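Long-range contact in beta-galactosidase/beta-glucuronidase (Faecalibacterium prausnitzii L2-6, PDB 6MVF), which binds flavin mononucleotide and belongs to glycosyl hydrolase family 2, probably cleaving beta-linked glucuronides or galactosides: residues P189-V203 against S231-L245. Numbering follows the deposited sequence.
With FMN (flavin mononucleotide), chain G.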
loop_
_atom_site.group_PDB
_atom_site.type_symbol
_atom_site.label_atom_id
_atom_site.label_comp_id
_atom_site.label_asym_id
_atom_site.label_seq_id
_atom_site.Cartn_x
_atom_site.Cartn_y
_atom_site.Cartn_z
ATOM N N PRO A 189 -31.651 -18.846 -7.210
ATOM C CA PRO A 189 -31.985 -19.360 -5.875
ATOM C C PRO A 189 -32.865 -20.593 -5.974
ATOM O O PRO A 189 -33.612 -20.783 -6.934
ATOM C CB PRO A 189 -32.728 -18.191 -5.222
ATOM C CG PRO A 189 -33.294 -17.420 -6.385
ATOM C CD PRO A 189 -32.259 -17.529 -7.474
ATOM N N THR A 190 -32.748 -21.455 -4.979
ATOM C CA THR A 190 -33.514 -22.687 -4.912
ATOM C C THR A 190 -34.432 -22.632 -3.697
ATOM O O THR A 190 -34.161 -21.929 -2.720
ATOM C CB THR A 190 -32.592 -23.912 -4.819
ATOM O OG1 THR A 190 -31.983 -23.956 -3.515
ATOM C CG2 THR A 190 -31.494 -23.842 -5.887
ATOM N N ALA A 191 -35.524 -23.394 -3.759
ATOM C CA ALA A 191 -36.478 -23.372 -2.656
ATOM C C ALA A 191 -35.808 -23.705 -1.326
ATOM O O ALA A 191 -36.081 -23.050 -0.316
ATOM C CB ALA A 191 -37.633 -24.330 -2.936
ATOM N N ASP A 192 -34.906 -24.700 -1.305
ATOM C CA ASP A 192 -34.322 -25.134 -0.031
ATOM C C ASP A 192 -33.317 -24.141 0.566
ATOM O O ASP A 192 -32.752 -24.445 1.621
ATOM C CB ASP A 192 -33.669 -26.519 -0.173
ATOM C CG ASP A 192 -32.465 -26.538 -1.133
ATOM O OD1 ASP A 192 -31.878 -25.464 -1.442
ATOM O OD2 ASP A 192 -32.102 -27.658 -1.586
ATOM N N GLY A 193 -33.091 -22.976 -0.046
ATOM C CA GLY A 193 -32.183 -21.982 0.494
ATOM C C GLY A 193 -30.815 -21.951 -0.143
ATOM O O GLY A 193 -29.935 -21.228 0.341
ATOM N N GLY A 194 -30.596 -22.728 -1.199
ATOM C CA GLY A 194 -29.347 -22.745 -1.898
ATOM C C GLY A 194 -29.442 -22.035 -3.225
ATOM O O GLY A 194 -30.358 -21.236 -3.469
ATOM N N ALA A 195 -28.497 -22.343 -4.105
ATOM C CA ALA A 195 -28.437 -21.712 -5.408
ATOM C C ALA A 195 -27.821 -22.684 -6.398
ATOM O O ALA A 195 -26.885 -23.419 -6.067
ATOM C CB ALA A 195 -27.635 -20.405 -5.378
ATOM N N THR A 196 -28.381 -22.702 -7.602
ATOM C CA THR A 196 -27.782 -23.386 -8.732
ATOM C C THR A 196 -27.019 -22.357 -9.553
ATOM O O THR A 196 -27.450 -21.205 -9.679
ATOM C CB THR A 196 -28.836 -24.073 -9.604
ATOM O OG1 THR A 196 -29.835 -23.113 -9.964
ATOM C CG2 THR A 196 -29.490 -25.227 -8.862
ATOM N N PHE A 197 -25.868 -22.768 -10.066
ATOM C CA PHE A 197 -25.069 -21.981 -10.997
ATOM C C PHE A 197 -24.995 -22.846 -12.236
ATOM O O PHE A 197 -24.217 -23.804 -12.268
ATOM C CB PHE A 197 -23.671 -21.686 -10.461
ATOM C CG PHE A 197 -23.665 -20.870 -9.207
ATOM C CD1 PHE A 197 -24.146 -21.392 -8.015
ATOM C CD2 PHE A 197 -23.168 -19.571 -9.215
ATOM C CE1 PHE A 197 -24.138 -20.616 -6.850
ATOM C CE2 PHE A 197 -23.148 -18.788 -8.054
ATOM C CZ PHE A 197 -23.621 -19.305 -6.868
ATOM N N GLU A 198 -25.837 -22.563 -13.219
ATOM C CA GLU A 198 -25.660 -23.171 -14.523
ATOM C C GLU A 198 -24.522 -22.436 -15.193
ATOM O O GLU A 198 -24.573 -21.214 -15.344
ATOM C CB GLU A 198 -26.932 -23.084 -15.354
ATOM C CG GLU A 198 -28.124 -23.713 -14.669
ATOM C CD GLU A 198 -29.436 -23.366 -15.361
ATOM O OE1 GLU A 198 -29.691 -23.936 -16.451
ATOM O OE2 GLU A 198 -30.198 -22.514 -14.827
ATOM N N ILE A 199 -23.491 -23.172 -15.567
ATOM C CA ILE A 199 -22.266 -22.616 -16.116
ATOM C C ILE A 199 -22.008 -23.248 -17.477
ATOM O O ILE A 199 -22.190 -24.462 -17.653
ATOM C CB ILE A 199 -21.084 -22.883 -15.158
ATOM C CG1 ILE A 199 -21.387 -22.304 -13.780
ATOM C CG2 ILE A 199 -19.770 -22.336 -15.722
ATOM C CD1 ILE A 199 -20.546 -22.942 -12.714
ATOM N N LYS A 200 -21.587 -22.430 -18.432
ATOM C CA LYS A 200 -20.991 -22.937 -19.660
ATOM C C LYS A 200 -19.748 -22.122 -19.980
ATOM O O LYS A 200 -19.776 -20.889 -19.925
ATOM C CB LYS A 200 -21.981 -22.897 -20.831
ATOM C CG LYS A 200 -21.477 -23.614 -22.102
ATOM C CD LYS A 200 -22.625 -24.361 -22.799
ATOM C CE LYS A 200 -22.310 -24.755 -24.247
ATOM N NZ LYS A 200 -23.175 -23.993 -25.221
ATOM N N SER A 201 -18.657 -22.804 -20.290
ATOM C CA SER A 201 -17.457 -22.156 -20.797
ATOM C C SER A 201 -17.180 -22.671 -22.205
ATOM O O SER A 201 -17.783 -23.644 -22.667
ATOM C CB SER A 201 -16.257 -22.394 -19.877
ATOM O OG SER A 201 -15.951 -23.777 -19.773
ATOM N N PHE A 202 -16.258 -22.009 -22.896
ATOM C CA PHE A 202 -16.041 -22.259 -24.317
ATOM C C PHE A 202 -14.550 -22.357 -24.573
ATOM O O PHE A 202 -13.810 -21.405 -24.314
ATOM C CB PHE A 202 -16.675 -21.158 -25.163
ATOM C CG PHE A 202 -18.133 -20.975 -24.884
ATOM C CD1 PHE A 202 -19.078 -21.764 -25.522
ATOM C CD2 PHE A 202 -18.563 -20.040 -23.953
ATOM C CE1 PHE A 202 -20.424 -21.619 -25.251
ATOM C CE2 PHE A 202 -19.908 -19.880 -23.684
ATOM C CZ PHE A 202 -20.840 -20.675 -24.332
ATOM N N VAL A 203 -14.113 -23.502 -25.084
ATOM C CA VAL A 203 -12.698 -23.795 -25.242
ATOM C C VAL A 203 -12.362 -23.811 -26.728
ATOM O O VAL A 203 -12.999 -24.523 -27.514
ATOM C CB VAL A 203 -12.325 -25.121 -24.563
ATOM C CG1 VAL A 203 -10.806 -25.324 -24.590
ATOM C CG2 VAL A 203 -12.870 -25.140 -23.119
ATOM N N SER A 231 -13.381 -30.983 -21.809
ATOM C CA SER A 231 -13.194 -29.670 -22.419
ATOM C C SER A 231 -14.063 -29.437 -23.657
ATOM O O SER A 231 -14.089 -28.309 -24.148
ATOM C CB SER A 231 -11.717 -29.438 -22.763
ATOM O OG SER A 231 -11.269 -30.226 -23.845
ATOM N N ASP A 232 -14.774 -30.441 -24.171
ATOM C CA ASP A 232 -15.620 -30.283 -25.356
ATOM C C ASP A 232 -17.100 -30.475 -25.027
ATOM O O ASP A 232 -17.917 -30.773 -25.915
ATOM C CB ASP A 232 -15.194 -31.269 -26.446
ATOM C CG ASP A 232 -15.496 -32.731 -26.072
ATOM O OD1 ASP A 232 -15.893 -33.028 -24.902
ATOM O OD2 ASP A 232 -15.340 -33.594 -26.965
ATOM N N ASN A 233 -17.440 -30.347 -23.751
ATOM C CA ASN A 233 -18.754 -30.683 -23.225
ATOM C C ASN A 233 -18.840 -30.060 -21.842
ATOM O O ASN A 233 -18.881 -30.774 -20.834
ATOM C CB ASN A 233 -18.953 -32.200 -23.174
ATOM C CG ASN A 233 -20.318 -32.573 -22.713
ATOM O OD1 ASN A 233 -21.262 -31.805 -22.882
ATOM N ND2 ASN A 233 -20.438 -33.739 -22.100
ATOM N N THR A 234 -18.846 -28.726 -21.794
ATOM C CA THR A 234 -18.461 -28.022 -20.582
ATOM C C THR A 234 -19.637 -27.620 -19.712
ATOM O O THR A 234 -19.430 -27.222 -18.564
ATOM C CB THR A 234 -17.639 -26.783 -20.941
ATOM O OG1 THR A 234 -18.502 -25.778 -21.478
ATOM C CG2 THR A 234 -16.559 -27.130 -21.969
ATOM N N ALA A 235 -20.860 -27.729 -20.204
ATOM C CA ALA A 235 -22.004 -27.262 -19.435
ATOM C C ALA A 235 -22.231 -28.142 -18.210
ATOM O O ALA A 235 -22.160 -29.370 -18.280
ATOM C CB ALA A 235 -23.254 -27.236 -20.314
ATOM N N ILE A 236 -22.504 -27.499 -17.078
ATOM C CA ILE A 236 -22.733 -28.200 -15.823
ATOM C C ILE A 236 -23.538 -27.268 -14.942
ATOM O O ILE A 236 -23.486 -26.045 -15.099
ATOM C CB ILE A 236 -21.395 -28.600 -15.145
ATOM C CG1 ILE A 236 -21.643 -29.560 -13.991
ATOM C CG2 ILE A 236 -20.663 -27.382 -14.620
ATOM C CD1 ILE A 236 -21.903 -30.955 -14.435
ATOM N N SER A 237 -24.279 -27.840 -14.005
ATOM C CA SER A 237 -24.987 -27.060 -13.000
ATOM C C SER A 237 -24.429 -27.401 -11.624
ATOM O O SER A 237 -24.401 -28.575 -11.243
ATOM C CB SER A 237 -26.477 -27.342 -13.067
ATOM O OG SER A 237 -27.111 -26.828 -11.920
ATOM N N ILE A 238 -23.977 -26.382 -10.886
ATOM C CA ILE A 238 -23.348 -26.566 -9.583
ATOM C C ILE A 238 -24.236 -25.957 -8.510
ATOM O O ILE A 238 -24.769 -24.858 -8.685
ATOM C CB ILE A 238 -21.946 -25.937 -9.535
ATOM C CG1 ILE A 238 -21.187 -26.213 -10.843
ATOM C CG2 ILE A 238 -21.199 -26.424 -8.301
ATOM C CD1 ILE A 238 -19.697 -26.131 -10.695
ATOM N N TYR A 239 -24.385 -26.663 -7.399
ATOM C CA TYR A 239 -25.278 -26.276 -6.321
ATOM C C TYR A 239 -24.475 -25.804 -5.116
ATOM O O TYR A 239 -23.563 -26.494 -4.659
ATOM C CB TYR A 239 -26.167 -27.450 -5.925
ATOM C CG TYR A 239 -27.047 -27.152 -4.737
ATOM C CD1 TYR A 239 -28.291 -26.539 -4.902
ATOM C CD2 TYR A 239 -26.639 -27.479 -3.447
ATOM C CE1 TYR A 239 -29.100 -26.260 -3.820
ATOM C CE2 TYR A 239 -27.443 -27.202 -2.352
ATOM C CZ TYR A 239 -28.673 -26.593 -2.543
ATOM O OH TYR A 239 -29.472 -26.322 -1.454
ATOM N N VAL A 240 -24.826 -24.640 -4.594
ATOM C CA VAL A 240 -24.227 -24.083 -3.383
ATOM C C VAL A 240 -25.297 -24.090 -2.297
ATOM O O VAL A 240 -26.351 -23.459 -2.469
ATOM C CB VAL A 240 -23.688 -22.660 -3.618
ATOM C CG1 VAL A 240 -23.264 -22.013 -2.301
ATOM C CG2 VAL A 240 -22.537 -22.672 -4.613
ATOM N N PRO A 241 -25.092 -24.777 -1.180
ATOM C CA PRO A 241 -26.054 -24.688 -0.079
ATOM C C PRO A 241 -25.929 -23.360 0.653
ATOM O O PRO A 241 -24.899 -22.685 0.607
ATOM C CB PRO A 241 -25.667 -25.859 0.826
ATOM C CG PRO A 241 -24.227 -26.057 0.563
ATOM C CD PRO A 241 -23.965 -25.673 -0.867
ATOM N N ASP A 242 -27.025 -22.975 1.305
ATOM C CA ASP A 242 -27.058 -21.791 2.164
ATOM C C ASP A 242 -26.532 -20.552 1.436
ATOM O O ASP A 242 -25.631 -19.857 1.906
ATOM C CB ASP A 242 -26.265 -22.042 3.444
ATOM C CG ASP A 242 -26.791 -23.230 4.233
ATOM O OD1 ASP A 242 -28.034 -23.310 4.434
ATOM O OD2 ASP A 242 -25.960 -24.089 4.638
ATOM N N ALA A 243 -27.095 -20.288 0.264
ATOM C CA ALA A 243 -26.581 -19.223 -0.582
ATOM C C ALA A 243 -26.820 -17.857 0.048
ATOM O O ALA A 243 -27.879 -17.592 0.616
ATOM C CB ALA A 243 -27.248 -19.290 -1.949
ATOM N N GLU A 244 -25.815 -16.995 -0.024
ATOM C CA GLU A 244 -25.974 -15.595 0.343
ATOM C C GLU A 244 -26.464 -14.833 -0.886
ATOM O O GLU A 244 -25.735 -14.701 -1.874
ATOM C CB GLU A 244 -24.664 -15.027 0.876
ATOM C CG GLU A 244 -24.447 -15.364 2.335
ATOM C CD GLU A 244 -23.130 -14.834 2.863
ATOM O OE1 GLU A 244 -23.056 -13.633 3.240
ATOM O OE2 GLU A 244 -22.159 -15.625 2.890
ATOM N N LEU A 245 -27.705 -14.356 -0.839
ATOM C CA LEU A 245 -28.273 -13.718 -2.014
ATOM C C LEU A 245 -27.665 -12.334 -2.232
ATOM O O LEU A 245 -27.152 -11.693 -1.304
ATOM C CB LEU A 245 -29.789 -13.604 -1.889
ATOM C CG LEU A 245 -30.490 -14.929 -1.601
ATOM C CD1 LEU A 245 -31.987 -14.739 -1.567
ATOM C CD2 LEU A 245 -30.099 -15.958 -2.629
HETATM N N1 FMN G . -20.010 -19.312 -28.165
HETATM C C2 FMN G . -18.678 -19.352 -28.254
HETATM O O2 FMN G . -18.115 -20.040 -29.107
HETATM N N3 FMN G . -17.889 -18.657 -27.465
HETATM C C4 FMN G . -18.334 -17.888 -26.521
HETATM O O4 FMN G . -17.595 -17.246 -25.793
HETATM C C4A FMN G . -19.745 -17.809 -26.355
HETATM N N5 FMN G . -20.195 -17.026 -25.416
HETATM C C5A FMN G . -21.490 -16.902 -25.207
HETATM C C6 FMN G . -21.927 -16.075 -24.205
HETATM C C7 FMN G . -23.248 -15.938 -23.967
HETATM C C7M FMN G . -23.710 -15.040 -22.887
HETATM C C8 FMN G . -24.205 -16.658 -24.798
HETATM C C8M FMN G . -25.664 -16.498 -24.555
HETATM C C9 FMN G . -23.759 -17.490 -25.801
HETATM C C9A FMN G . -22.427 -17.649 -26.036
HETATM N N10 FMN G . -21.976 -18.460 -27.065
HETATM C C10 FMN G . -20.599 -18.569 -27.244
HETATM C "C1'" FMN G . -22.990 -19.191 -27.813
HETATM C "C2'" FMN G . -23.258 -18.955 -29.280
HETATM O "O2'" FMN G . -24.196 -17.910 -29.234
HETATM C "C3'" FMN G . -23.968 -20.111 -29.950
HETATM O "O3'" FMN G . -23.795 -21.280 -29.179
HETATM C "C4'" FMN G . -23.442 -20.465 -31.322
HETATM O "O4'" FMN G . -22.027 -20.409 -31.230
HETATM C "C5'" FMN G . -23.974 -19.584 -32.453
HETATM O "O5'" FMN G . -23.069 -18.540 -32.767
HETATM P P FMN G . -23.450 -17.269 -33.633
HETATM O O1P FMN G . -22.169 -16.960 -34.297
HETATM O O2P FMN G . -24.563 -17.727 -34.529
HETATM O O3P FMN G . -23.927 -16.174 -32.739
#
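Asp192 OD1 is gripped by three donors: the hydroxyl of Tyr239, the hydroxyl of Thr190 and the backbone N of Gly194, this last closing an Asx turn. Tyr239 OH reaches Asp192 OD1 at 2.6 Å from above the carboxylate plane, the two flat groups standing 76° apart; with CG anti to the backbone N (chi1 176°), the tyrosine extends along the sheet to meet the 190-193 beta turn. The example shows how an antiparallel strand pair is fastened at both ends, here in the beta-sandwich domain of a family 2 glycosidase. Between the ends, 195-201 and 236-240 exchange paired backbone bonds, Ile199 N to Ile236 O being nearly straight. Toward the sandwich core, Phe197 CE1 meets Val240 CG2 at 3.4 Å and Ile199 CD1 rests against Ile238 CG1, with Tyr214 of strand 211-217 packed on both isoleucines. Beyond the pairing, Phe202 lays one ring face on the flavin, CE2 lying 3.4 Å from FMN N5. With an alanine here, the isoalloxazine would probably lose the ring surface it lies against and be held less firmly. At this end Thr234 OG1 donates to Ser201 O at 2.5 Å, tilted 29° from the carbonyl plane.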